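Local coordinates for Ras-related protein Rab-7L1 (Homo sapiens, PDB 6HH2) that binds and hydrolyses GTP as a Rab switch in vesicle trafficking, maintaining the endosome-trans-Golgi network and recruiting LRRK2 to the Golgi and stimulating its kinase activity, at the guanosine-5'-diphosphate site. Coordinates in Å, arbitrary orientation; residue numbers count along the deposited sequence, not the author numbering.

The guanosine-5'-diphosphate site. Residues 18-25, 71, 128-129, 131-132, 158-160. With GDP (guanosine-5'-diphosphate), chain B; MG (magnesium ion), chain C.
Closure is tightest around the beta-phosphate, where GDP lies in the P-loop (Walker A motif, residues 17-24) of this Rab GTPase. GDP O1B accepts bonds from the backbone N of Gly22 and Lys23 and from Lys23 NZ, the last at 2.8 Å as a salt bridge. The Lys23 chain bends at chi3 and chi4, curling its terminal amine (NZ) back to the beta-phosphate; there it also meets Asp18 O from above the carbonyl plane and Glu71 OE1 from above the carboxylate plane. These contacts fix the amine and would favour its charged form. Near-octahedral magnesium joins the beta-phosphate O3B to Thr24 OG1, 2.1 Å from the ion, through a rotamer placing OG1 beside the backbone N. Glu71 reaches the metal through water 2 on OE1 and water 3 on OE2. At the alpha-phosphate, Ser25 grips GDP O1A with both its backbone N and Ser25 OG, the hydroxyl at 2.6 Å.

Guanine is read along its edge by Asp131 of the NKxD motif. Its carboxylate uses syn lone pairs on both oxygens, Asp131 OD1 receiving GDP N1-H at 2.8 Å in a nearly straight bond (170° at H) and OD2 receiving the N2 amino group. Ser158 OG bonds OD1 from above the carboxylate plane, steadying it. Asn128 ND2 lies 3.2 Å from GDP N7, while its rotation is fixed by a bond from ND2 to Val21 O, which lies almost in the amide plane, and by Val159 N donating to OD1. The extended Lys129 runs across one base face, CG 3.6 Å from the centroid of the six-membered GDP ring, before NZ reaches ribose O4'; Lys160 CB covers the opposite face.

The ribose side is looser: its 2'-hydroxyl O2' meets Ser25 OG through water 5, whereas the phosphates are bonded directly. Protein hides 387 of the nucleotide's 547 Å², so part of GDP stays uncovered. The site lies at the C-terminal ends of strands 8-17 and 123-128 of the GTPase fold, the P-loop leading from the first into helix 23-30.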
loop_
_atom_site.group_PDB
_atom_site.type_symbol
_atom_site.label_atom_id
_atom_site.label_comp_id
_atom_site.label_asym_id
_atom_site.label_seq_id
_atom_site.Cartn_x
_atom_site.Cartn_y
_atom_site.Cartn_z
ATOM N N ASP A 18 8.618 6.580 -1.762
ATOM C CA ASP A 18 9.207 7.847 -2.207
ATOM C C ASP A 18 8.412 8.461 -3.367
ATOM O O ASP A 18 7.574 7.823 -4.020
ATOM C CB ASP A 18 10.632 7.616 -2.661
ATOM C CG ASP A 18 11.601 7.370 -1.523
ATOM O OD1 ASP A 18 11.204 7.362 -0.340
ATOM O OD2 ASP A 18 12.790 7.201 -1.856
ATOM N N ALA A 19 8.664 9.740 -3.635
ATOM C CA ALA A 19 8.124 10.335 -4.850
ATOM C C ALA A 19 8.498 9.514 -6.080
ATOM O O ALA A 19 9.606 8.970 -6.182
ATOM C CB ALA A 19 8.640 11.782 -5.005
ATOM N N ALA A 20 7.555 9.460 -7.023
ATOM C CA ALA A 20 7.749 8.952 -8.384
ATOM C C ALA A 20 7.863 7.440 -8.451
ATOM O O ALA A 20 8.369 6.923 -9.445
ATOM C CB ALA A 20 8.918 9.612 -9.149
ATOM N N VAL A 21 7.395 6.734 -7.430
ATOM C CA VAL A 21 7.417 5.278 -7.488
ATOM C C VAL A 21 6.153 4.671 -8.054
ATOM O O VAL A 21 6.150 3.449 -8.319
ATOM C CB VAL A 21 7.743 4.638 -6.132
ATOM C CG1 VAL A 21 9.152 5.154 -5.639
ATOM C CG2 VAL A 21 6.648 4.841 -5.100
ATOM N N GLY A 22 5.077 5.428 -8.201
ATOM C CA GLY A 22 3.811 4.928 -8.715
ATOM C C GLY A 22 2.625 4.918 -7.747
ATOM O O GLY A 22 1.642 4.202 -8.010
ATOM N N LYS A 23 2.694 5.634 -6.619
ATOM C CA LYS A 23 1.639 5.517 -5.612
ATOM C C LYS A 23 0.321 6.089 -6.121
ATOM O O LYS A 23 -0.715 5.446 -5.967
ATOM C CB LYS A 23 2.052 6.263 -4.343
ATOM C CG LYS A 23 3.322 5.675 -3.736
ATOM C CD LYS A 23 3.676 6.385 -2.383
ATOM C CE LYS A 23 3.820 7.920 -2.493
ATOM N NZ LYS A 23 4.885 8.284 -3.481
ATOM N N THR A 24 0.305 7.346 -6.607
ATOM C CA THR A 24 -0.945 7.915 -7.083
ATOM C C THR A 24 -1.497 7.094 -8.232
ATOM O O THR A 24 -2.715 6.892 -8.314
ATOM C CB THR A 24 -0.721 9.385 -7.434
ATOM O OG1 THR A 24 -0.188 10.044 -6.269
ATOM C CG2 THR A 24 -2.053 10.072 -7.847
ATOM N N SER A 25 -0.618 6.591 -9.094
ATOM C CA SER A 25 -1.077 5.756 -10.199
ATOM C C SER A 25 -1.727 4.467 -9.672
ATOM O O SER A 25 -2.755 4.039 -10.202
ATOM C CB SER A 25 0.102 5.406 -11.114
ATOM O OG SER A 25 0.608 6.584 -11.715
ATOM N N GLU A 71 5.371 12.989 0.863
ATOM C CA GLU A 71 6.100 11.769 0.541
ATOM C C GLU A 71 7.606 11.946 0.601
ATOM O O GLU A 71 8.320 10.975 0.880
ATOM C CB GLU A 71 5.657 11.231 -0.829
ATOM C CG GLU A 71 5.932 12.198 -1.987
ATOM C CD GLU A 71 4.950 12.050 -3.131
ATOM O OE1 GLU A 71 4.373 10.932 -3.313
ATOM O OE2 GLU A 71 4.787 12.998 -3.918
ATOM N N ASN A 128 7.738 -1.925 -7.817
ATOM C CA ASN A 128 6.945 -1.419 -8.940
ATOM C C ASN A 128 7.840 -1.020 -10.112
ATOM O O ASN A 128 9.058 -0.891 -9.980
ATOM C CB ASN A 128 6.028 -0.250 -8.494
ATOM C CG ASN A 128 4.979 0.082 -9.549
ATOM O OD1 ASN A 128 4.366 -0.814 -10.113
ATOM N ND2 ASN A 128 4.792 1.383 -9.835
ATOM N N LYS A 129 7.195 -0.781 -11.265
ATOM C CA LYS A 129 7.859 -0.502 -12.550
ATOM C C LYS A 129 8.664 -1.703 -13.044
ATOM O O LYS A 129 9.703 -1.540 -13.694
ATOM C CB LYS A 129 8.709 0.784 -12.543
ATOM C CG LYS A 129 8.018 2.017 -11.906
ATOM C CD LYS A 129 8.636 3.284 -12.445
ATOM C CE LYS A 129 8.029 4.439 -11.665
ATOM N NZ LYS A 129 8.591 5.757 -12.237
ATOM N N ASP A 131 8.182 -3.544 -15.397
ATOM C CA ASP A 131 8.242 -3.532 -16.856
ATOM C C ASP A 131 9.482 -2.826 -17.398
ATOM O O ASP A 131 9.795 -2.988 -18.577
ATOM C CB ASP A 131 7.005 -2.801 -17.404
ATOM C CG ASP A 131 6.846 -1.383 -16.849
ATOM O OD1 ASP A 131 6.433 -1.279 -15.677
ATOM O OD2 ASP A 131 7.082 -0.429 -17.637
ATOM N N LEU A 132 10.159 -2.018 -16.588
ATOM C CA LEU A 132 11.350 -1.320 -17.042
ATOM C C LEU A 132 12.596 -2.189 -16.921
ATOM O O LEU A 132 12.620 -3.195 -16.222
ATOM C CB LEU A 132 11.547 -0.009 -16.272
ATOM C CG LEU A 132 10.403 0.982 -16.439
ATOM C CD1 LEU A 132 10.696 2.213 -15.577
ATOM C CD2 LEU A 132 10.189 1.357 -17.891
ATOM N N SER A 158 3.614 -3.994 -12.021
ATOM C CA SER A 158 3.657 -2.885 -12.965
ATOM C C SER A 158 2.298 -2.213 -12.923
ATOM O O SER A 158 1.326 -2.739 -13.476
ATOM C CB SER A 158 4.042 -3.355 -14.371
ATOM O OG SER A 158 3.933 -2.265 -15.303
ATOM N N VAL A 159 2.209 -1.003 -12.318
ATOM C CA VAL A 159 0.939 -0.295 -12.389
ATOM C C VAL A 159 0.641 0.054 -13.836
ATOM O O VAL A 159 -0.508 -0.031 -14.301
ATOM C CB VAL A 159 1.027 0.997 -11.524
ATOM C CG1 VAL A 159 -0.267 1.788 -11.666
ATOM C CG2 VAL A 159 1.221 0.606 -10.049
ATOM N N LYS A 160 1.691 0.396 -14.596
ATOM C CA LYS A 160 1.527 0.774 -15.999
ATOM C C LYS A 160 0.875 -0.327 -16.825
ATOM O O LYS A 160 -0.034 -0.052 -17.619
ATOM C CB LYS A 160 2.876 1.163 -16.595
ATOM C CG LYS A 160 2.834 1.404 -18.100
ATOM C CD LYS A 160 4.141 1.987 -18.607
ATOM C CE LYS A 160 4.240 1.889 -20.121
ATOM N NZ LYS A 160 5.597 2.296 -20.607
HETATM P PB GDP B . 4.020 8.941 -7.108
HETATM O O1B GDP B . 4.561 7.853 -6.258
HETATM O O2B GDP B . 4.880 10.159 -7.164
HETATM O O3B GDP B . 2.566 9.263 -6.825
HETATM O O3A GDP B . 4.116 8.327 -8.627
HETATM P PA GDP B . 3.098 8.504 -9.838
HETATM O O1A GDP B . 1.902 7.596 -9.704
HETATM O O2A GDP B . 2.826 9.990 -10.024
HETATM O "O5'" GDP B . 3.959 7.970 -11.067
HETATM C "C5'" GDP B . 5.166 8.606 -11.460
HETATM C "C4'" GDP B . 5.459 8.274 -12.920
HETATM O "O4'" GDP B . 5.747 6.839 -13.008
HETATM C "C3'" GDP B . 4.228 8.494 -13.775
HETATM O "O3'" GDP B . 4.722 8.963 -15.042
HETATM C "C2'" GDP B . 3.629 7.110 -13.924
HETATM O "O2'" GDP B . 2.941 6.997 -15.162
HETATM C "C1'" GDP B . 4.875 6.269 -13.939
HETATM N N9 GDP B . 4.618 4.895 -13.492
HETATM C C8 GDP B . 3.870 4.525 -12.414
HETATM N N7 GDP B . 3.876 3.159 -12.282
HETATM C C5 GDP B . 4.649 2.684 -13.288
HETATM C C6 GDP B . 5.063 1.360 -13.744
HETATM O O6 GDP B . 4.670 0.328 -13.168
HETATM N N1 GDP B . 5.873 1.324 -14.809
HETATM C C2 GDP B . 6.306 2.382 -15.514
HETATM N N2 GDP B . 7.115 2.225 -16.633
HETATM N N3 GDP B . 5.920 3.631 -15.159
HETATM C C4 GDP B . 5.124 3.791 -14.080
HETATM MG MG MG C . 1.665 10.992 -6.249
HETATM O O HOH W 1 1.528 11.528 -8.196
HETATM O O HOH W 2 1.849 10.472 -4.234
HETATM O O HOH W 3 3.488 12.076 -6.060
HETATM O O HOH W 4 0.682 12.788 -5.750
HETATM O O HOH W 5 0.198 6.935 -14.384
#